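Local coordinates for probable transcriptional regulatory protein, Rv1404 (Mycobacterium tuberculosis, PDB 2NYX) that probably binds DNA as a transcriptional regulator of the MarR family, at the interface of chains A and B. Numbering follows the deposited sequence. Chains: chain A/B, Probable transcriptional regulatory protein, Rv1404.

Contact 1: the interface of chains A and B. Residues chain A 21-26, 28, 143, 146; chain B 25, 28-29, 32, 120, 124, 143, 146-147.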
# COMPACT_ATOMS: atom_id res chain seq x y z
N LEU A 21 -12.82 4.42 5.94
CA LEU A 21 -11.51 4.75 5.39
C LEU A 21 -10.45 3.71 5.75
O LEU A 21 -9.57 3.41 4.93
CB LEU A 21 -11.08 6.14 5.86
CG LEU A 21 -11.65 7.31 5.08
CD1 LEU A 21 -11.60 8.54 5.92
CD2 LEU A 21 -10.90 7.53 3.79
N LEU A 22 -10.55 3.15 6.95
CA LEU A 22 -9.66 2.08 7.38
C LEU A 22 -9.77 0.83 6.50
O LEU A 22 -8.76 0.31 6.04
CB LEU A 22 -9.90 1.73 8.85
CG LEU A 22 -8.95 0.73 9.50
CD1 LEU A 22 -7.47 1.14 9.38
CD2 LEU A 22 -9.34 0.53 10.96
N THR A 23 -10.99 0.37 6.24
CA THR A 23 -11.19 -0.76 5.36
C THR A 23 -10.72 -0.42 3.94
O THR A 23 -10.05 -1.24 3.30
CB THR A 23 -12.64 -1.24 5.37
OG1 THR A 23 -13.07 -1.43 6.73
CG2 THR A 23 -12.76 -2.55 4.64
N ALA A 24 -11.05 0.78 3.46
CA ALA A 24 -10.56 1.25 2.16
C ALA A 24 -9.04 1.23 2.07
O ALA A 24 -8.49 0.90 1.02
CB ALA A 24 -11.08 2.64 1.83
N SER A 25 -8.37 1.58 3.17
CA SER A 25 -6.91 1.59 3.21
C SER A 25 -6.31 0.19 3.07
O SER A 25 -5.24 0.02 2.47
CB SER A 25 -6.41 2.27 4.48
OG SER A 25 -6.59 1.43 5.59
N ARG A 26 -7.00 -0.81 3.62
CA ARG A 26 -6.63 -2.21 3.46
C ARG A 26 -6.76 -2.68 2.02
O ARG A 26 -5.95 -3.48 1.55
CB ARG A 26 -7.47 -3.10 4.36
CG ARG A 26 -7.05 -3.07 5.79
CD ARG A 26 -7.64 -4.22 6.54
NE ARG A 26 -7.07 -4.30 7.87
CZ ARG A 26 -7.41 -5.21 8.77
NH1 ARG A 26 -8.32 -6.11 8.47
NH2 ARG A 26 -6.84 -5.21 9.97
N LEU A 28 -6.46 -0.75 -0.60
CA LEU A 28 -5.42 -0.10 -1.39
C LEU A 28 -4.06 -0.75 -1.16
O LEU A 28 -3.26 -0.90 -2.10
CB LEU A 28 -5.36 1.40 -1.13
CG LEU A 28 -6.60 2.18 -1.58
CD1 LEU A 28 -6.75 3.45 -0.78
CD2 LEU A 28 -6.55 2.49 -3.06
N LEU A 143 -12.03 10.39 -1.18
CA LEU A 143 -10.59 10.29 -1.00
C LEU A 143 -9.88 11.62 -1.25
O LEU A 143 -8.81 11.86 -0.71
CB LEU A 143 -10.02 9.20 -1.91
CG LEU A 143 -10.39 7.75 -1.64
CD1 LEU A 143 -9.66 6.89 -2.64
CD2 LEU A 143 -10.03 7.31 -0.22
N PHE A 146 -10.47 13.68 1.94
CA PHE A 146 -9.57 13.19 2.97
C PHE A 146 -8.15 13.74 2.77
O PHE A 146 -7.50 14.16 3.72
CB PHE A 146 -9.59 11.66 3.00
CG PHE A 146 -8.57 11.05 3.92
CD1 PHE A 146 -7.36 10.59 3.43
CD2 PHE A 146 -8.83 10.93 5.29
CE1 PHE A 146 -6.43 10.02 4.28
CE2 PHE A 146 -7.91 10.36 6.14
CZ PHE A 146 -6.70 9.90 5.64
N SER B 25 -5.72 8.70 -3.99
CA SER B 25 -5.41 7.71 -2.99
C SER B 25 -3.97 7.79 -2.45
O SER B 25 -3.62 7.04 -1.55
CB SER B 25 -5.74 6.31 -3.51
OG SER B 25 -4.79 5.92 -4.49
N LEU B 28 -3.73 8.29 1.58
CA LEU B 28 -4.16 7.14 2.34
C LEU B 28 -3.10 6.05 2.26
O LEU B 28 -2.76 5.44 3.27
CB LEU B 28 -5.48 6.59 1.83
CG LEU B 28 -6.58 6.34 2.88
CD1 LEU B 28 -7.57 5.29 2.39
CD2 LEU B 28 -6.04 5.99 4.27
N VAL B 29 -2.57 5.84 1.05
CA VAL B 29 -1.53 4.84 0.79
C VAL B 29 -0.24 5.12 1.57
O VAL B 29 0.35 4.21 2.14
CB VAL B 29 -1.27 4.69 -0.74
CG1 VAL B 29 0.09 4.04 -1.01
CG2 VAL B 29 -2.37 3.88 -1.38
N SER B 32 -0.92 4.38 5.16
CA SER B 32 -0.91 2.94 5.32
C SER B 32 0.51 2.40 5.36
O SER B 32 0.87 1.64 6.26
CB SER B 32 -1.71 2.27 4.21
OG SER B 32 -3.04 2.77 4.18
N ARG B 120 -2.75 3.16 12.35
CA ARG B 120 -3.28 3.77 11.15
C ARG B 120 -4.64 4.40 11.42
O ARG B 120 -4.94 5.49 10.92
CB ARG B 120 -3.37 2.74 10.02
CG ARG B 120 -3.71 3.33 8.65
CD ARG B 120 -3.95 2.25 7.62
NE ARG B 120 -2.81 1.34 7.56
CZ ARG B 120 -2.77 0.20 6.88
NH1 ARG B 120 -3.81 -0.20 6.17
NH2 ARG B 120 -1.67 -0.53 6.92
N ILE B 124 -5.88 8.23 10.81
CA ILE B 124 -7.02 8.50 9.94
C ILE B 124 -8.01 9.43 10.63
O ILE B 124 -8.40 10.43 10.05
CB ILE B 124 -7.68 7.20 9.40
CG1 ILE B 124 -6.75 6.54 8.37
CG2 ILE B 124 -9.06 7.49 8.78
CD1 ILE B 124 -7.19 5.15 7.87
N LEU B 143 -17.29 4.82 0.10
CA LEU B 143 -16.18 4.00 0.57
C LEU B 143 -16.56 2.53 0.72
O LEU B 143 -15.78 1.65 0.39
CB LEU B 143 -15.62 4.54 1.89
CG LEU B 143 -14.83 5.85 1.78
CD1 LEU B 143 -14.77 6.54 3.14
CD2 LEU B 143 -13.43 5.63 1.23
N PHE B 146 -16.79 0.81 -2.56
CA PHE B 146 -15.43 0.49 -2.98
C PHE B 146 -14.93 -0.83 -2.38
O PHE B 146 -14.39 -1.67 -3.10
CB PHE B 146 -14.48 1.62 -2.60
CG PHE B 146 -13.04 1.36 -2.94
CD1 PHE B 146 -12.66 1.05 -4.24
CD2 PHE B 146 -12.06 1.46 -1.95
CE1 PHE B 146 -11.30 0.82 -4.54
CE2 PHE B 146 -10.72 1.25 -2.25
CZ PHE B 146 -10.33 0.93 -3.53
N THR B 147 -15.11 -1.00 -1.08
CA THR B 147 -14.59 -2.18 -0.38
C THR B 147 -15.40 -3.44 -0.67
O THR B 147 -14.84 -4.53 -0.77
CB THR B 147 -14.41 -1.94 1.13
OG1 THR B 147 -15.65 -1.53 1.71
CG2 THR B 147 -13.37 -0.87 1.37
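B:Leu28 is the hub of an apolar cluster, packed by two helices of the partner chain. Its CD1 methyl lies 3.8 Å from CD1 of A:Leu28, the two equivalent side chains crossing at about a right angle, while CD2 points the other way, to CB of A:Ser25. A:Phe146 also crosses at about a right angle, its rim atom CE1 3.9 Å from CG of B:Leu28, which stands on the same side of the ring as A:Leu21 CD2; O of B:Ile124 lies in plane at the ring's edge. The chi1 of B:Leu28, -130°, is unlike the -66° of A:Leu28, one sign that the contact is not exactly two-fold. Alongside, A:Leu21 crosses two side chains obliquely, CB against CG2 of B:Ile124 and CG against CD1 of B:Leu143. B:Thr147 sets CG2 anti to its carbonyl carbon and against the backbone of A:Ala24, 3.5 Å from N. At the polar rim, B:Arg120 bends at chi3 (-54°), bringing NH1 3.3 Å from the hydroxyl OG of A:Ser25 in a long but nearly straight hydrogen bond in the guanidinium plane. That OG in turn donates to a lone pair of A:Leu22 O at 2.5 Å, and, within chain B, CB of B:Ser32 lies over the guanidinium centre and may help hold it. The site joins helix 14-39 of chain A to the helices 26-39, 107-128 and 139-150 of chain B, with helix 133-149 of chain A closing one side.

Contact 2: the interface of chains A and B. Residues chain A 29, 32, 36, 43-45; chain B 33, 36-37, 43-45.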
# COMPACT_ATOMS: atom_id res chain seq x y z
N VAL A 29 -3.81 -1.17 0.08
CA VAL A 29 -2.62 -1.97 0.39
C VAL A 29 -2.62 -3.29 -0.37
O VAL A 29 -1.60 -3.69 -0.94
CB VAL A 29 -2.43 -2.20 1.90
CG1 VAL A 29 -1.38 -3.26 2.14
CG2 VAL A 29 -2.01 -0.92 2.57
N SER A 32 -1.63 -2.50 -3.84
CA SER A 32 -0.19 -2.23 -3.90
C SER A 32 0.65 -3.50 -3.72
O SER A 32 1.62 -3.70 -4.45
CB SER A 32 0.19 -1.19 -2.86
OG SER A 32 -0.55 -0.01 -3.08
N ILE A 36 3.42 -4.47 -6.35
CA ILE A 36 4.83 -4.46 -6.01
C ILE A 36 5.46 -5.86 -6.16
O ILE A 36 6.50 -6.00 -6.81
CB ILE A 36 5.05 -3.89 -4.60
CG1 ILE A 36 4.56 -2.44 -4.54
CG2 ILE A 36 6.52 -3.93 -4.22
CD1 ILE A 36 4.26 -1.95 -3.14
N ILE A 43 11.70 -5.79 -2.81
CA ILE A 43 11.83 -4.36 -2.55
C ILE A 43 11.04 -3.94 -1.31
O ILE A 43 9.92 -4.42 -1.08
CB ILE A 43 11.45 -3.53 -3.82
CG1 ILE A 43 11.99 -2.09 -3.72
CG2 ILE A 43 9.96 -3.58 -4.09
CD1 ILE A 43 11.91 -1.32 -5.03
N THR A 44 11.63 -3.07 -0.49
CA THR A 44 11.02 -2.64 0.77
C THR A 44 10.17 -1.38 0.61
O THR A 44 10.07 -0.84 -0.49
CB THR A 44 12.07 -2.40 1.86
OG1 THR A 44 13.01 -1.43 1.40
CG2 THR A 44 12.81 -3.69 2.19
N ILE A 45 9.56 -0.93 1.70
CA ILE A 45 8.78 0.30 1.72
C ILE A 45 9.66 1.54 1.44
O ILE A 45 9.37 2.29 0.51
CB ILE A 45 7.94 0.46 3.03
CG1 ILE A 45 6.73 -0.48 3.03
CG2 ILE A 45 7.45 1.91 3.23
CD1 ILE A 45 6.08 -0.66 4.40
N ALA B 33 1.33 2.82 4.40
CA ALA B 33 2.69 2.33 4.27
C ALA B 33 3.50 2.72 5.48
O ALA B 33 4.26 1.91 5.99
CB ALA B 33 3.33 2.86 3.01
N ILE B 36 2.70 0.50 8.65
CA ILE B 36 3.39 -0.78 8.60
C ILE B 36 4.84 -0.59 9.03
O ILE B 36 5.35 -1.31 9.88
CB ILE B 36 3.37 -1.38 7.19
CG1 ILE B 36 1.93 -1.52 6.69
CG2 ILE B 36 4.09 -2.72 7.18
CD1 ILE B 36 1.80 -1.89 5.21
N ALA B 37 5.49 0.40 8.42
CA ALA B 37 6.90 0.66 8.63
C ALA B 37 7.22 1.06 10.06
O ALA B 37 8.34 0.86 10.52
CB ALA B 37 7.38 1.73 7.67
N ILE B 43 9.44 -5.19 7.38
CA ILE B 43 8.36 -5.89 6.72
C ILE B 43 7.88 -5.16 5.44
O ILE B 43 7.52 -3.98 5.49
CB ILE B 43 7.24 -6.22 7.72
CG1 ILE B 43 6.20 -7.14 7.09
CG2 ILE B 43 6.60 -4.96 8.26
CD1 ILE B 43 5.45 -7.93 8.12
N THR B 44 7.91 -5.87 4.32
CA THR B 44 7.44 -5.34 3.04
C THR B 44 5.92 -5.30 3.01
O THR B 44 5.26 -5.94 3.82
CB THR B 44 7.93 -6.18 1.82
OG1 THR B 44 7.22 -7.43 1.76
CG2 THR B 44 9.43 -6.44 1.88
N ILE B 45 5.37 -4.54 2.06
CA ILE B 45 3.92 -4.43 1.88
C ILE B 45 3.24 -5.76 1.49
O ILE B 45 2.21 -6.10 2.07
CB ILE B 45 3.54 -3.24 0.92
CG1 ILE B 45 3.80 -1.90 1.64
CG2 ILE B 45 2.09 -3.36 0.45
CD1 ILE B 45 3.28 -0.66 0.92
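No aromatic ring or guanidinium takes part here; the flat groups are backbone carbonyls, approached by methyl groups instead of polar partners. The CD1 methyl of A:Ile45 comes within 3.5 Å of O of B:Ala33 and also lies near O of B:Ile43, while CG2 of B:Thr44 reaches O of A:Ile43 at 3.6 Å. These are van der Waals contacts, and no hydrogen bond crosses between the chains in this patch. The middle of the patch is a meeting of equivalent residues: A:Ile45 and B:Ile45 cross at about a right angle, their CG1 methylenes 3.5 Å apart. Both put CG1 anti to the carbonyl carbon (chi1 -74° in A:Ile45, -71° in B:Ile45), and the two side chains touch at CG1 while their CD1 methyls diverge. Beyond the crossing the two behave differently. A:Ile45 extends CD1 toward helix 26-39 of chain B, 4.0 Å from CB of B:Ile36, whereas B:Ile45 turns its CG2 branch obliquely to CG1 of A:Val29 at 3.9 Å. More of A:Ile45 is buried than of B:Ile45, 108 against 60 Å², so a symmetric pairing of residues is filled asymmetrically. Since each isoleucine opens helix 45-57, the patch ties the starts of these helices to helix 26-39 of chain B and helix 14-39 of chain A, and it may help set how the two probable DNA-binding regions stand relative to each other.

About 15 Å separates the C-alpha centres of contact 1 and contact 2, which lie along the same A-B interface. Helix 14-39 of chain A and helix 26-39 of chain B run through both, feeding earlier residues into contact 1 and later ones into contact 2; A:Val29 in contact 2 directly follows A:Leu28 in contact 1. Contact 1 adds the C-terminal helices, whereas contact 2 adds the start of helix 45-57. The shared helices thus connect the region where the chains interlock with the segment leading into the winged helix-turn-helix, an arrangement consistent with the dimers usual for MarR proteins, although not exactly two-fold here.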